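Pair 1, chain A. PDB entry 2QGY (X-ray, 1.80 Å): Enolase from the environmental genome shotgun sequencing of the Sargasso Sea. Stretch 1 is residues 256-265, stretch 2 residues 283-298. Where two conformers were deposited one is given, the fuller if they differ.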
# COMPACT_ATOMS: atom_id res chain seq x y z
N GLY A 256 2.73 6.32 5.72
CA GLY A 256 4.16 6.19 5.90
C GLY A 256 4.84 7.53 6.03
O GLY A 256 4.44 8.53 5.41
N LEU A 257 5.93 7.56 6.78
CA LEU A 257 6.63 8.83 7.00
C LEU A 257 7.32 9.36 5.75
O LEU A 257 7.37 10.55 5.53
CB LEU A 257 7.67 8.67 8.09
CG LEU A 257 7.15 8.47 9.51
CD1 LEU A 257 8.31 8.09 10.43
CD2 LEU A 257 6.46 9.75 10.00
N VAL A 258 7.86 8.45 4.92
CA VAL A 258 8.72 8.86 3.81
C VAL A 258 7.98 9.74 2.80
O VAL A 258 8.51 10.78 2.41
CB VAL A 258 9.34 7.64 3.11
CG1 VAL A 258 10.19 8.09 1.90
CG2 VAL A 258 10.20 6.85 4.11
N HIS A 259 6.76 9.34 2.40
CA HIS A 259 6.01 10.15 1.43
C HIS A 259 5.77 11.55 2.02
O HIS A 259 5.94 12.56 1.32
CB HIS A 259 4.69 9.47 1.07
CG HIS A 259 3.78 10.33 0.23
ND1 HIS A 259 4.05 10.61 -1.09
CD2 HIS A 259 2.68 11.04 0.55
CE1 HIS A 259 3.10 11.39 -1.57
NE2 HIS A 259 2.26 11.68 -0.59
N PHE A 260 5.36 11.62 3.28
CA PHE A 260 5.08 12.94 3.88
C PHE A 260 6.33 13.80 4.04
O PHE A 260 6.27 15.02 3.84
CB PHE A 260 4.26 12.84 5.17
CG PHE A 260 2.83 12.35 4.92
CD1 PHE A 260 1.82 13.24 4.58
CD2 PHE A 260 2.55 10.98 4.91
CE1 PHE A 260 0.52 12.80 4.29
CE2 PHE A 260 1.26 10.52 4.64
CZ PHE A 260 0.25 11.43 4.31
N ARG A 261 7.47 13.16 4.32
CA ARG A 261 8.74 13.89 4.34
C ARG A 261 9.06 14.45 2.96
O ARG A 261 9.55 15.55 2.87
CB ARG A 261 9.89 13.02 4.86
CG ARG A 261 9.85 12.95 6.36
CD ARG A 261 10.68 11.82 6.93
NE ARG A 261 10.58 11.85 8.38
CZ ARG A 261 10.93 10.83 9.16
NH1 ARG A 261 11.41 9.72 8.63
NH2 ARG A 261 10.83 10.94 10.47
N GLU A 262 8.81 13.68 1.90
CA GLU A 262 9.00 14.19 0.53
C GLU A 262 8.07 15.38 0.27
O GLU A 262 8.52 16.36 -0.33
CB GLU A 262 8.76 13.09 -0.50
CG GLU A 262 8.90 13.54 -2.00
CD GLU A 262 10.33 13.87 -2.42
OE1 GLU A 262 11.26 13.48 -1.69
OE2 GLU A 262 10.51 14.51 -3.48
N LEU A 263 6.80 15.31 0.69
CA LEU A 263 5.88 16.45 0.47
C LEU A 263 6.42 17.68 1.20
O LEU A 263 6.39 18.78 0.66
CB LEU A 263 4.46 16.17 0.98
CG LEU A 263 3.65 15.06 0.28
CD1 LEU A 263 2.42 14.85 1.15
CD2 LEU A 263 3.21 15.53 -1.12
N ILE A 264 6.93 17.49 2.41
CA ILE A 264 7.52 18.64 3.13
C ILE A 264 8.71 19.24 2.36
O ILE A 264 8.81 20.47 2.23
CB ILE A 264 7.95 18.26 4.57
CG1 ILE A 264 6.74 17.96 5.45
CG2 ILE A 264 8.71 19.41 5.27
CD1 ILE A 264 7.13 17.30 6.81
N SER A 265 9.59 18.36 1.87
CA SER A 265 10.83 18.72 1.15
C SER A 265 10.53 19.54 -0.06
O SER A 265 11.28 20.45 -0.42
CB SER A 265 11.54 17.45 0.64
OG SER A 265 12.16 16.76 1.69
N ILE A 283 2.09 7.12 16.54
CA ILE A 283 3.48 7.54 16.62
C ILE A 283 3.77 8.27 15.30
O ILE A 283 4.36 9.34 15.31
CB ILE A 283 4.42 6.31 16.78
CG1 ILE A 283 4.35 5.74 18.23
CG2 ILE A 283 5.85 6.66 16.39
CD1 ILE A 283 5.30 4.56 18.48
N ASP A 284 3.36 7.68 14.18
CA ASP A 284 3.68 8.27 12.88
C ASP A 284 2.92 9.54 12.57
O ASP A 284 3.46 10.44 11.94
CB ASP A 284 3.54 7.23 11.76
CG ASP A 284 4.84 6.41 11.58
OD1 ASP A 284 5.84 6.71 12.28
OD2 ASP A 284 4.84 5.45 10.78
N ILE A 285 1.67 9.62 12.99
CA ILE A 285 0.90 10.84 12.82
C ILE A 285 1.52 11.99 13.63
O ILE A 285 1.70 13.11 13.15
CB ILE A 285 -0.57 10.62 13.25
CG1 ILE A 285 -1.26 9.78 12.17
CG2 ILE A 285 -1.32 11.95 13.49
CD1 ILE A 285 -2.71 9.56 12.41
N ILE A 286 1.86 11.69 14.88
CA ILE A 286 2.51 12.69 15.74
C ILE A 286 3.89 13.12 15.22
O ILE A 286 4.21 14.30 15.27
CB ILE A 286 2.62 12.17 17.19
CG1 ILE A 286 1.24 11.99 17.84
CG2 ILE A 286 3.51 13.08 18.02
CD1 ILE A 286 0.44 13.28 18.03
N GLU A 287 4.69 12.17 14.74
CA GLU A 287 6.00 12.48 14.18
C GLU A 287 5.88 13.41 12.97
O GLU A 287 6.59 14.40 12.87
CB GLU A 287 6.73 11.20 13.78
CG GLU A 287 8.17 11.43 13.26
CD GLU A 287 9.00 12.34 14.18
OE1 GLU A 287 9.04 12.07 15.41
OE2 GLU A 287 9.63 13.30 13.67
N ILE A 288 4.97 13.08 12.07
CA ILE A 288 4.76 13.94 10.90
C ILE A 288 4.12 15.29 11.27
O ILE A 288 4.44 16.30 10.64
CB ILE A 288 4.01 13.23 9.76
CG1 ILE A 288 4.36 13.91 8.44
CG2 ILE A 288 2.50 13.21 10.00
CD1 ILE A 288 5.85 13.58 7.98
N SER A 289 3.28 15.33 12.30
CA SER A 289 2.70 16.60 12.75
C SER A 289 3.81 17.55 13.21
O SER A 289 3.84 18.73 12.87
CB SER A 289 1.69 16.37 13.87
OG SER A 289 0.55 15.68 13.39
N ASN A 290 4.78 16.99 13.92
CA ASN A 290 5.88 17.80 14.48
C ASN A 290 6.78 18.34 13.36
O ASN A 290 7.10 19.54 13.32
CB ASN A 290 6.68 16.93 15.47
CG ASN A 290 5.89 16.60 16.75
OD1 ASN A 290 6.35 15.78 17.57
ND2 ASN A 290 4.73 17.24 16.94
N GLU A 291 7.16 17.47 12.43
CA GLU A 291 7.94 17.92 11.28
C GLU A 291 7.18 18.94 10.44
O GLU A 291 7.77 19.94 10.00
CB GLU A 291 8.40 16.72 10.42
CG GLU A 291 9.27 15.75 11.22
CD GLU A 291 9.68 14.52 10.44
OE1 GLU A 291 9.69 14.57 9.19
OE2 GLU A 291 10.01 13.50 11.09
N ALA A 292 5.89 18.69 10.18
CA ALA A 292 5.06 19.62 9.41
C ALA A 292 5.06 21.00 10.10
O ALA A 292 5.23 22.05 9.45
CB ALA A 292 3.64 19.07 9.30
N SER A 293 4.87 20.97 11.41
CA SER A 293 4.80 22.19 12.20
C SER A 293 6.04 23.08 11.98
O SER A 293 5.91 24.30 11.78
CB SER A 293 4.62 21.87 13.69
OG SER A 293 4.47 23.05 14.47
N ASN A 294 7.21 22.45 12.01
CA ASN A 294 8.50 23.13 11.82
C ASN A 294 8.63 23.74 10.44
O ASN A 294 9.46 24.62 10.20
CB ASN A 294 9.64 22.16 12.08
CG ASN A 294 9.68 21.71 13.52
OD1 ASN A 294 9.16 22.41 14.38
ND2 ASN A 294 10.27 20.53 13.79
N ASN A 295 7.77 23.27 9.54
CA ASN A 295 7.75 23.73 8.17
C ASN A 295 6.52 24.51 7.77
O ASN A 295 6.26 24.69 6.58
CB ASN A 295 8.01 22.53 7.26
CG ASN A 295 9.44 22.05 7.36
OD1 ASN A 295 10.31 22.59 6.70
ND2 ASN A 295 9.69 21.05 8.22
N GLY A 296 5.76 24.98 8.76
CA GLY A 296 4.59 25.81 8.52
C GLY A 296 3.38 25.11 7.93
O GLY A 296 2.49 25.77 7.39
N ILE A 297 3.33 23.78 8.08
CA ILE A 297 2.26 22.95 7.51
C ILE A 297 1.36 22.46 8.65
O ILE A 297 1.86 22.11 9.73
CB ILE A 297 2.89 21.77 6.72
CG1 ILE A 297 3.61 22.32 5.48
CG2 ILE A 297 1.81 20.68 6.40
CD1 ILE A 297 4.46 21.33 4.72
N PHE A 298 0.05 22.47 8.44
CA PHE A 298 -0.90 22.02 9.45
C PHE A 298 -1.37 20.61 9.15
O PHE A 298 -1.21 20.13 8.04
CB PHE A 298 -2.09 22.96 9.51
CG PHE A 298 -1.73 24.32 10.06
CD1 PHE A 298 -2.03 24.63 11.38
CD2 PHE A 298 -1.06 25.25 9.27
CE1 PHE A 298 -1.69 25.87 11.90
CE2 PHE A 298 -0.71 26.50 9.79
CZ PHE A 298 -1.02 26.81 11.11

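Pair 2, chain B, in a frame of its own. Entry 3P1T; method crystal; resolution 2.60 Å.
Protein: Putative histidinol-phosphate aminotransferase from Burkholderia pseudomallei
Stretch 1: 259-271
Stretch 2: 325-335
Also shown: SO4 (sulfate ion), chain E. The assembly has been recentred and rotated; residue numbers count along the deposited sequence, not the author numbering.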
# COMPACT_ATOMS: atom_id res chain seq x y z
N ARG B 259 19.89 5.01 28.42
CA ARG B 259 20.45 5.59 29.62
C ARG B 259 21.98 5.39 29.61
O ARG B 259 22.72 6.37 29.83
CB ARG B 259 19.77 4.98 30.86
CG ARG B 259 20.36 5.38 32.24
CD ARG B 259 20.48 6.87 32.48
NE ARG B 259 19.20 7.57 32.46
CZ ARG B 259 19.07 8.85 32.19
NH1 ARG B 259 20.13 9.59 31.88
NH2 ARG B 259 17.87 9.42 32.19
N ARG B 260 22.46 4.16 29.29
CA ARG B 260 23.88 3.82 29.20
C ARG B 260 24.59 4.72 28.17
O ARG B 260 25.57 5.37 28.53
CB ARG B 260 24.11 2.33 28.84
CG ARG B 260 25.57 2.02 28.47
CD ARG B 260 25.94 0.56 28.46
NE ARG B 260 25.79 -0.05 27.15
CZ ARG B 260 26.80 -0.44 26.38
NH1 ARG B 260 28.06 -0.26 26.79
NH2 ARG B 260 26.57 -1.02 25.21
N VAL B 261 24.09 4.76 26.93
CA VAL B 261 24.71 5.51 25.83
C VAL B 261 24.74 7.02 26.17
O VAL B 261 25.81 7.62 26.04
CB VAL B 261 24.00 5.22 24.48
CG1 VAL B 261 24.48 6.15 23.38
CG2 VAL B 261 24.24 3.78 24.06
N ALA B 262 23.61 7.60 26.65
CA ALA B 262 23.54 9.02 27.02
C ALA B 262 24.56 9.37 28.13
O ALA B 262 25.32 10.33 27.98
CB ALA B 262 22.12 9.38 27.46
N ASP B 263 24.62 8.57 29.22
CA ASP B 263 25.54 8.82 30.33
C ASP B 263 27.00 8.66 29.91
O ASP B 263 27.83 9.50 30.27
CB ASP B 263 25.23 7.89 31.52
CG ASP B 263 23.93 8.17 32.28
OD1 ASP B 263 23.24 9.19 31.96
OD2 ASP B 263 23.63 7.42 33.24
N ALA B 264 27.32 7.61 29.12
CA ALA B 264 28.69 7.34 28.66
C ALA B 264 29.20 8.45 27.72
O ALA B 264 30.34 8.90 27.91
CB ALA B 264 28.76 6.00 27.95
N LEU B 265 28.35 8.90 26.76
CA LEU B 265 28.74 9.96 25.82
C LEU B 265 28.97 11.29 26.57
O LEU B 265 29.95 11.97 26.27
CB LEU B 265 27.72 10.15 24.69
CG LEU B 265 27.60 9.01 23.66
CD1 LEU B 265 26.53 9.33 22.63
CD2 LEU B 265 28.93 8.74 22.95
N ARG B 266 28.12 11.62 27.57
CA ARG B 266 28.28 12.86 28.36
C ARG B 266 29.57 12.82 29.18
O ARG B 266 30.21 13.86 29.37
CB ARG B 266 27.08 13.11 29.28
CG ARG B 266 25.82 13.48 28.54
CD ARG B 266 24.80 14.08 29.47
NE ARG B 266 23.53 14.32 28.79
CZ ARG B 266 22.43 13.60 28.99
NH1 ARG B 266 22.43 12.61 29.88
NH2 ARG B 266 21.32 13.88 28.33
N GLY B 267 29.96 11.62 29.62
CA GLY B 267 31.20 11.39 30.35
C GLY B 267 32.42 11.52 29.47
O GLY B 267 33.52 11.82 29.96
N LEU B 268 32.24 11.30 28.15
CA LEU B 268 33.28 11.45 27.12
C LEU B 268 33.37 12.92 26.64
O LEU B 268 34.27 13.26 25.85
CB LEU B 268 33.02 10.49 25.93
CG LEU B 268 33.23 9.00 26.20
CD1 LEU B 268 32.72 8.17 25.06
CD2 LEU B 268 34.69 8.66 26.47
N GLY B 269 32.45 13.77 27.11
CA GLY B 269 32.41 15.19 26.79
C GLY B 269 31.41 15.63 25.75
O GLY B 269 31.34 16.83 25.45
N TYR B 270 30.63 14.69 25.19
CA TYR B 270 29.62 15.00 24.17
C TYR B 270 28.39 15.65 24.82
O TYR B 270 28.11 15.44 26.00
CB TYR B 270 29.20 13.73 23.39
CG TYR B 270 30.31 13.14 22.55
CD1 TYR B 270 30.57 13.61 21.27
CD2 TYR B 270 31.09 12.09 23.03
CE1 TYR B 270 31.59 13.07 20.49
CE2 TYR B 270 32.14 11.56 22.28
CZ TYR B 270 32.40 12.06 21.01
OH TYR B 270 33.42 11.53 20.25
N ARG B 271 27.69 16.50 24.04
CA ARG B 271 26.48 17.17 24.51
C ARG B 271 25.29 16.42 23.91
O ARG B 271 25.06 16.43 22.70
CB ARG B 271 26.47 18.67 24.19
CG ARG B 271 27.58 19.43 24.91
CD ARG B 271 27.19 20.82 25.36
NE ARG B 271 28.35 21.50 25.93
CZ ARG B 271 28.95 22.53 25.37
NH1 ARG B 271 28.48 23.06 24.24
NH2 ARG B 271 30.01 23.09 25.94
N ARG B 325 30.14 -0.93 20.23
CA ARG B 325 30.91 -0.54 19.04
C ARG B 325 30.90 0.99 18.87
O ARG B 325 31.97 1.58 18.68
CB ARG B 325 30.35 -1.23 17.78
CG ARG B 325 30.69 -2.73 17.70
CD ARG B 325 31.34 -3.13 16.39
NE ARG B 325 32.44 -2.22 16.06
CZ ARG B 325 32.59 -1.58 14.91
NH1 ARG B 325 31.75 -1.81 13.90
NH2 ARG B 325 33.60 -0.75 14.73
N LEU B 326 29.70 1.61 18.97
CA LEU B 326 29.52 3.05 18.86
C LEU B 326 30.28 3.80 19.94
O LEU B 326 31.00 4.75 19.63
CB LEU B 326 28.04 3.47 18.92
CG LEU B 326 27.88 4.99 18.97
CD1 LEU B 326 27.44 5.54 17.64
CD2 LEU B 326 27.10 5.47 20.19
N LEU B 327 30.10 3.38 21.21
CA LEU B 327 30.75 4.05 22.34
C LEU B 327 32.28 3.95 22.24
O LEU B 327 32.96 4.94 22.53
CB LEU B 327 30.26 3.47 23.68
CG LEU B 327 28.79 3.78 24.06
CD1 LEU B 327 28.38 3.02 25.28
CD2 LEU B 327 28.54 5.27 24.27
N ALA B 328 32.82 2.81 21.76
CA ALA B 328 34.28 2.62 21.63
C ALA B 328 34.84 3.55 20.54
O ALA B 328 35.90 4.15 20.75
CB ALA B 328 34.60 1.18 21.31
N ALA B 329 34.11 3.72 19.43
CA ALA B 329 34.50 4.60 18.33
C ALA B 329 34.47 6.07 18.74
O ALA B 329 35.42 6.78 18.44
CB ALA B 329 33.59 4.39 17.13
N LEU B 330 33.40 6.53 19.43
CA LEU B 330 33.31 7.93 19.85
C LEU B 330 34.21 8.18 21.08
O LEU B 330 34.57 9.34 21.33
CB LEU B 330 31.86 8.39 20.11
CG LEU B 330 30.98 8.53 18.85
CD1 LEU B 330 29.55 8.83 19.21
CD2 LEU B 330 31.48 9.61 17.93
N ALA B 331 34.62 7.13 21.81
CA ALA B 331 35.61 7.31 22.88
C ALA B 331 36.95 7.67 22.23
O ALA B 331 37.60 8.62 22.66
CB ALA B 331 35.72 6.07 23.75
N GLU B 332 37.28 6.95 21.13
CA GLU B 332 38.49 7.16 20.32
C GLU B 332 38.47 8.56 19.68
O GLU B 332 39.49 9.24 19.70
CB GLU B 332 38.60 6.06 19.25
CG GLU B 332 39.90 6.07 18.45
CD GLU B 332 39.93 5.22 17.19
OE1 GLU B 332 39.09 4.30 17.04
OE2 GLU B 332 40.82 5.49 16.35
N TYR B 333 37.31 8.98 19.14
CA TYR B 333 37.12 10.28 18.48
C TYR B 333 37.25 11.46 19.46
O TYR B 333 37.69 12.53 19.03
CB TYR B 333 35.75 10.32 17.80
CG TYR B 333 35.55 11.48 16.85
CD1 TYR B 333 36.32 11.61 15.69
CD2 TYR B 333 34.52 12.40 17.04
CE1 TYR B 333 36.12 12.67 14.80
CE2 TYR B 333 34.31 13.46 16.15
CZ TYR B 333 35.11 13.58 15.02
OH TYR B 333 34.87 14.60 14.13
N SER B 334 36.90 11.29 20.77
CA SER B 334 36.98 12.38 21.76
C SER B 334 38.47 12.71 22.12
O SER B 334 38.71 13.65 22.89
CB SER B 334 36.19 12.05 23.03
OG SER B 334 36.80 11.04 23.81
N ASP B 335 39.44 11.98 21.52
CA ASP B 335 40.87 12.21 21.67
C ASP B 335 41.39 12.98 20.44
O ASP B 335 41.65 14.18 20.52
CB ASP B 335 41.62 10.88 21.85
CG ASP B 335 41.24 10.13 23.11
OD1 ASP B 335 41.42 10.70 24.22
OD2 ASP B 335 40.81 8.97 23.01
S SO4 E . 18.27 12.83 30.64
O1 SO4 E . 18.04 14.27 30.58
O2 SO4 E . 17.11 12.20 31.33
O3 SO4 E . 19.50 12.59 31.39
O4 SO4 E . 18.45 12.27 29.27

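Both pairs place two helices side by side, running in nearly the same direction. The axes approach to 10.5 Å at 10° in pair 1 and to 10.4 Å at 11° in pair 2. Backbone atoms of 14 central residues superpose with an RMSD of 0.4 Å. The buried surface is also similar, 515 Å² in pair 1 and 525 Å² in pair 2.

The central knob falls at the same place in both pairs. Ile A288 matches Leu B327, and each enters a hole formed by four residues of the first stretch. Ile A288 sits among Leu A257, Phe A260, Arg A261 and Ile A264. CD1 of Ile A288 lies 3.3 Å from CB of Phe A260. Leu B327 sits among Arg B260, Val B261, Ala B264 and Leu B265. CD2 of Leu B327 lies 3.8 Å from CB of Ala B264 and 3.7 Å from CD2 of Leu B265. Phe A260 and Ala B264 are matched positions. Both point CA-to-CB toward the other helix, but the end of the Phe A260 side chain leads away. The helices lie about equally close in both pairs, although one has a ring at this position and the other a methyl group.

The main chemical difference is at Arg A261 and Glu A291, which match Leu B265 and Leu B330. Pair 1 has a salt bridge here. NH2 of Arg A261 donates to OE2 of Glu A291 at 2.8 Å, and NE of Arg A261 donates to OE1 of Glu A291 at 3.0 Å. OE2 of Glu A291 lies at the edge of the guanidinium, near its plane, where the N-H groups can reach it. Pair 2 makes an apolar contact instead, with CD2 of Leu B265 3.8 Å from CD1 of Leu B330.

Ile A264 matches Leu B268, and Ala A292 matches Ala B331 almost exactly. CD1 of Ile A264 packs 3.9 Å from N of Ala A292. CD1 of Leu B268 packs 3.7 Å from CA of Ala B331. In both pairs the branched side chain packs on the alanine's backbone.

Asn A295 matches Ser B334. CG2 of Ile A264 is 3.4 Å from CG of Asn A295, and O of Leu B268 is 3.6 Å from CB of Ser B334. In pair 1, CG1 of Ile A264 meets CD1 of Ile A297 at 4.1 Å, beyond the second helix. In pair 2, the first stretch turns at Gly B269 in a Schellman motif. Tyr B270 then points toward the second helix, and OH of Tyr B270 donates a hydrogen bond to O of Leu B330 at 2.7 Å. Away from the helix contact, a sulfate, probably from the crystallisation liquor, binds Arg B259 and, weakly, Arg B266.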